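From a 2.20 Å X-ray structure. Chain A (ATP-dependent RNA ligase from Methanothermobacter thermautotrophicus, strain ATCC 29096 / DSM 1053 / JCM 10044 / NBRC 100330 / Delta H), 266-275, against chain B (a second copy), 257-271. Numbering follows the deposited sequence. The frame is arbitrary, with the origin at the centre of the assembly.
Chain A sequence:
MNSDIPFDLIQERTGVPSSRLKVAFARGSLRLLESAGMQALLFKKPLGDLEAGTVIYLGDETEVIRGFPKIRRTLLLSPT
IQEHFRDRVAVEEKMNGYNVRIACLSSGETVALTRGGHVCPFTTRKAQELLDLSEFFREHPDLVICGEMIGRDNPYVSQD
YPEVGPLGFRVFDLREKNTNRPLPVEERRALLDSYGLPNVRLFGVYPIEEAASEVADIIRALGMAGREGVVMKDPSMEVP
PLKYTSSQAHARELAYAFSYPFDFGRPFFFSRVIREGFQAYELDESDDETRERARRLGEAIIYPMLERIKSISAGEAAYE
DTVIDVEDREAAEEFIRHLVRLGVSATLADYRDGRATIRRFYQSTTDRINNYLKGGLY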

# COMPACT_ATOMS: atom_id res chain seq x y z
N ARG A 266 1.75 4.71 3.61
CA ARG A 266 1.82 3.53 2.72
C ARG A 266 0.69 3.74 1.64
O ARG A 266 0.61 4.86 1.16
N PRO A 267 -0.16 2.76 1.22
CA PRO A 267 -0.95 3.38 0.15
C PRO A 267 -2.14 4.23 0.59
O PRO A 267 -2.84 3.82 1.52
N PHE A 268 -2.42 5.38 -0.04
CA PHE A 268 -1.72 6.07 -1.14
C PHE A 268 -1.19 5.35 -2.40
O PHE A 268 -1.79 5.49 -3.46
N PHE A 269 -0.05 4.66 -2.29
CA PHE A 269 0.67 4.07 -3.43
C PHE A 269 -0.17 3.11 -4.31
O PHE A 269 -0.14 3.18 -5.55
N PHE A 270 -0.88 2.19 -3.68
CA PHE A 270 -1.70 1.24 -4.42
C PHE A 270 -2.78 1.96 -5.22
O PHE A 270 -3.12 1.53 -6.31
N SER A 271 -3.33 3.03 -4.66
CA SER A 271 -4.37 3.83 -5.31
C SER A 271 -3.95 4.36 -6.67
O SER A 271 -4.74 4.39 -7.60
N ARG A 272 -2.71 4.82 -6.78
CA ARG A 272 -2.22 5.38 -8.04
C ARG A 272 -1.97 4.32 -9.09
O ARG A 272 -2.29 4.50 -10.26
N VAL A 273 -1.38 3.21 -8.68
CA VAL A 273 -1.09 2.13 -9.61
C VAL A 273 -2.38 1.55 -10.18
O VAL A 273 -2.44 1.23 -11.37
N ILE A 274 -3.41 1.40 -9.35
CA ILE A 274 -4.68 0.85 -9.85
C ILE A 274 -5.26 1.73 -10.95
O ILE A 274 -5.87 1.24 -11.91
N ARG A 275 -5.03 3.04 -10.83
CA ARG A 275 -5.48 3.98 -11.85
C ARG A 275 -4.86 3.66 -13.20
O ARG A 275 -5.52 3.76 -14.23
N ALA B 257 0.29 -10.97 -7.52
CA ALA B 257 -0.53 -10.03 -6.77
C ALA B 257 -1.37 -9.14 -7.68
O ALA B 257 -2.54 -8.91 -7.41
N PHE B 258 -0.78 -8.61 -8.76
CA PHE B 258 -1.53 -7.62 -9.54
C PHE B 258 -2.48 -8.29 -10.53
O PHE B 258 -3.33 -7.63 -11.12
N SER B 259 -2.35 -9.61 -10.67
CA SER B 259 -3.38 -10.40 -11.33
C SER B 259 -4.64 -10.47 -10.45
O SER B 259 -5.76 -10.68 -10.94
N TYR B 260 -4.46 -10.30 -9.15
CA TYR B 260 -5.59 -10.27 -8.21
C TYR B 260 -5.47 -9.09 -7.25
O TYR B 260 -5.47 -9.27 -6.04
N PRO B 261 -5.41 -7.86 -7.80
CA PRO B 261 -5.00 -6.68 -7.03
C PRO B 261 -5.84 -6.45 -5.78
O PRO B 261 -5.27 -6.02 -4.77
N PHE B 262 -7.14 -6.73 -5.82
CA PHE B 262 -7.96 -6.39 -4.66
C PHE B 262 -8.05 -7.53 -3.64
O PHE B 262 -8.85 -7.46 -2.70
N ASP B 263 -7.25 -8.57 -3.83
CA ASP B 263 -7.22 -9.67 -2.87
C ASP B 263 -5.92 -9.69 -2.06
O ASP B 263 -5.74 -10.52 -1.17
N PHE B 264 -5.01 -8.76 -2.36
CA PHE B 264 -3.74 -8.72 -1.64
C PHE B 264 -3.35 -7.31 -1.22
O PHE B 264 -3.15 -6.42 -2.06
N GLY B 265 -3.28 -7.10 0.10
CA GLY B 265 -2.59 -5.95 0.65
C GLY B 265 -3.30 -4.88 1.48
O GLY B 265 -3.79 -5.19 2.58
N ARG B 266 -3.37 -3.63 1.01
CA ARG B 266 -2.94 -3.17 -0.33
C ARG B 266 -1.51 -3.56 -0.72
O ARG B 266 -1.27 -4.05 -1.84
N PRO B 267 -0.54 -3.39 0.20
CA PRO B 267 0.70 -4.12 -0.10
C PRO B 267 0.80 -5.52 0.53
O PRO B 267 0.35 -5.68 1.67
N PHE B 268 1.35 -6.53 -0.14
CA PHE B 268 1.81 -6.59 -1.55
C PHE B 268 1.76 -5.38 -2.51
O PHE B 268 0.75 -5.14 -3.20
N PHE B 269 2.85 -4.62 -2.48
CA PHE B 269 3.23 -3.61 -3.47
C PHE B 269 4.34 -2.80 -2.83
O PHE B 269 5.48 -2.89 -3.24
N PHE B 270 3.97 -2.03 -1.81
CA PHE B 270 4.93 -1.18 -1.15
C PHE B 270 6.07 -1.98 -0.54
O PHE B 270 7.24 -1.64 -0.73
N SER B 271 5.73 -3.04 0.19
CA SER B 271 6.75 -3.85 0.85
C SER B 271 7.77 -4.39 -0.16
O SER B 271 8.98 -4.30 0.05

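Two copies of one protein meet here through overlapping segments, residues 266 to 271 being common to both, yet the resulting contact is not symmetric: CG of Pro267(A) lies 3.5 Å from CG of Pro267(B), compact rings meeting directly, while the phenylalanines that follow find different surroundings in each copy. Phe270(A), on a helix and pointing toward chain B, is covered more than any other residue in the two stretches. Its t rotamer carries the ring into a pocket made by Phe258(B), Pro261(B), Phe262(B) and Arg266(B). The ring presents its edge to the face of Phe262(B) in an offset edge-to-face pair, with centroids 5.9 Å apart and planes at 84°, and its CZ lies 3.5 Å from the backbone O of Pro261(B). A flat, rigid side chain suits this crowded site because its broad apolar surface can meet several neighbours at once.

One turn further along the helix, smaller aliphatic side chains add apolar contacts, their branches suited to packing against rings. Val273(A), in t, places CG1 3.6 Å from CE2 of Phe258(B) and CG2 3.4 Å from CZ of Phe269(B). Ile274(A) starts sideways, but its m,m conformation brings CD1 within 3.8 Å of CB of Pro261(B).

Phe269(A) is m at chi1, Phe269(B) is t. CB of Phe269(A) sits 3.4 Å from CE1 of Phe269(B), near the plane of that ring. The flat ring of Phe269(A) can lie alongside that of Phe270(B), planes at 25°, but the two are slid apart and barely overlap.

Arginine suits both flanking places because its methylene stem packs on apolar groups while its guanidinium remains available. CD of Arg266(A) reaches 3.3 Å from CG of Pro267(B), and its guanidinium has Phe270(B) over one face. In Arg266(B), CD packs 3.4 Å from CD1 of Phe270(A), while NH1 donates a weak hydrogen bond to OG of Ser271(A) at 3.2 Å, the sole hydrogen bond between the stretches.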

# COMPACT_ATOMS: atom_id res chain seq x y z
CB ARG A 266 1.79 2.21 3.52
CG ARG A 266 2.29 1.09 2.67
CD ARG A 266 2.44 -0.31 3.20
NE ARG A 266 3.13 -0.56 4.45
CZ ARG A 266 3.46 -1.80 4.81
NH1 ARG A 266 4.11 -2.03 5.95
NH2 ARG A 266 3.12 -2.82 4.03
CB PRO A 267 -1.48 2.15 -0.61
CG PRO A 267 -0.59 1.09 -0.29
CD PRO A 267 -0.43 1.32 1.18
CB PHE A 268 -0.56 6.88 -0.57
CG PHE A 268 -0.08 7.95 -1.51
CD1 PHE A 268 -0.67 9.21 -1.49
CD2 PHE A 268 0.91 7.69 -2.44
CE1 PHE A 268 -0.26 10.18 -2.36
CE2 PHE A 268 1.32 8.66 -3.32
CZ PHE A 268 0.74 9.91 -3.28
CB PHE A 269 1.91 3.31 -2.93
CG PHE A 269 2.84 4.14 -2.05
CD1 PHE A 269 2.85 3.96 -0.68
CD2 PHE A 269 3.71 5.07 -2.60
CE1 PHE A 269 3.69 4.71 0.12
CE2 PHE A 269 4.56 5.82 -1.79
CZ PHE A 269 4.54 5.64 -0.43
CB PHE A 270 -2.33 0.24 -3.47
CG PHE A 270 -3.28 -0.72 -4.12
CD1 PHE A 270 -4.64 -0.49 -4.10
CD2 PHE A 270 -2.80 -1.87 -4.73
CE1 PHE A 270 -5.52 -1.37 -4.68
CE2 PHE A 270 -3.67 -2.77 -5.31
CZ PHE A 270 -5.03 -2.52 -5.29
CB SER A 271 -4.78 5.01 -4.44
OG SER A 271 -5.35 4.59 -3.22
CB ARG A 272 -0.95 6.18 -7.81
CG ARG A 272 -1.20 7.60 -7.38
CD ARG A 272 -1.85 7.67 -6.04
NE ARG A 272 -2.25 9.02 -5.73
CZ ARG A 272 -2.86 9.38 -4.61
NH1 ARG A 272 -3.14 8.46 -3.69
NH2 ARG A 272 -3.20 10.65 -4.40
CB VAL A 273 -0.26 1.01 -8.91
CG1 VAL A 273 -0.24 -0.21 -9.73
CG2 VAL A 273 1.15 1.48 -8.65
CB ILE A 274 -5.72 0.66 -8.73
CG1 ILE A 274 -5.39 -0.60 -7.97
CG2 ILE A 274 -7.11 0.43 -9.28
CD1 ILE A 274 -5.47 -1.84 -8.84
CB ARG A 275 -5.11 5.41 -11.47
CG ARG A 275 -5.78 5.91 -10.23
CD ARG A 275 -5.45 7.38 -10.08
NE ARG A 275 -5.61 7.84 -8.72
CZ ARG A 275 -5.15 9.00 -8.26
NH1 ARG A 275 -4.51 9.82 -9.08
NH2 ARG A 275 -5.35 9.33 -6.99
CB ALA B 257 0.33 -9.17 -5.87
CB PHE B 258 -0.59 -6.63 -10.23
CG PHE B 258 -0.24 -5.48 -9.36
CD1 PHE B 258 0.96 -5.46 -8.65
CD2 PHE B 258 -1.16 -4.46 -9.14
CE1 PHE B 258 1.26 -4.42 -7.80
CE2 PHE B 258 -0.87 -3.43 -8.29
CZ PHE B 258 0.35 -3.40 -7.62
CB SER B 259 -2.86 -11.81 -11.63
OG SER B 259 -3.81 -12.55 -12.39
CB TYR B 260 -5.67 -11.59 -7.43
CG TYR B 260 -5.57 -12.81 -8.33
CD1 TYR B 260 -4.35 -13.43 -8.54
CD2 TYR B 260 -6.69 -13.31 -8.99
CE1 TYR B 260 -4.24 -14.53 -9.36
CE2 TYR B 260 -6.58 -14.41 -9.83
CZ TYR B 260 -5.35 -15.02 -10.00
OH TYR B 260 -5.22 -16.11 -10.82
CB PRO B 261 -5.20 -5.52 -8.03
CG PRO B 261 -6.24 -6.02 -8.97
CD PRO B 261 -5.98 -7.49 -9.11
CB PHE B 262 -9.37 -5.96 -5.10
CG PHE B 262 -9.38 -4.69 -5.93
CD1 PHE B 262 -9.32 -3.45 -5.32
CD2 PHE B 262 -9.44 -4.75 -7.31
CE1 PHE B 262 -9.32 -2.29 -6.07
CE2 PHE B 262 -9.45 -3.59 -8.07
CZ PHE B 262 -9.38 -2.36 -7.45
CB ASP B 263 -7.42 -11.02 -3.57
CG ASP B 263 -8.88 -11.28 -3.93
OD1 ASP B 263 -9.27 -10.98 -5.08
OD2 ASP B 263 -9.63 -11.79 -3.07
CB PHE B 264 -2.63 -9.35 -2.50
CG PHE B 264 -2.96 -10.73 -2.97
CD1 PHE B 264 -3.19 -11.75 -2.04
CD2 PHE B 264 -3.06 -11.02 -4.31
CE1 PHE B 264 -3.52 -13.03 -2.46
CE2 PHE B 264 -3.38 -12.30 -4.74
CZ PHE B 264 -3.61 -13.31 -3.81
CB ARG B 266 -3.09 -1.65 -0.41
CG ARG B 266 -4.32 -1.08 0.30
CD ARG B 266 -5.21 -0.38 -0.70
NE ARG B 266 -6.28 0.40 -0.10
CZ ARG B 266 -6.83 1.47 -0.68
NH1 ARG B 266 -6.39 1.88 -1.87
NH2 ARG B 266 -7.81 2.14 -0.08
CB PRO B 267 1.79 -3.18 0.44
CG PRO B 267 1.09 -1.87 0.62
CD PRO B 267 -0.26 -2.25 1.08
CB PHE B 268 1.04 -7.72 -2.23
CG PHE B 268 1.68 -9.05 -2.09
CD1 PHE B 268 1.11 -10.02 -1.28
CD2 PHE B 268 2.85 -9.34 -2.75
CE1 PHE B 268 1.70 -11.26 -1.15
CE2 PHE B 268 3.45 -10.57 -2.62
CZ PHE B 268 2.88 -11.53 -1.81
CB PHE B 269 2.12 -2.65 -3.92
CG PHE B 269 2.62 -1.48 -4.77
CD1 PHE B 269 2.44 -0.16 -4.35
CD2 PHE B 269 3.27 -1.70 -5.98
CE1 PHE B 269 2.91 0.92 -5.13
CE2 PHE B 269 3.74 -0.63 -6.76
CZ PHE B 269 3.55 0.68 -6.33
CB PHE B 270 4.27 -0.33 -0.07
CG PHE B 270 5.24 0.59 0.61
CD1 PHE B 270 5.62 1.78 0.01
CD2 PHE B 270 5.79 0.26 1.84
CE1 PHE B 270 6.53 2.62 0.62
CE2 PHE B 270 6.70 1.09 2.45
CZ PHE B 270 7.07 2.27 1.85
CB SER B 271 6.10 -5.00 1.62
OG SER B 271 5.15 -5.67 0.82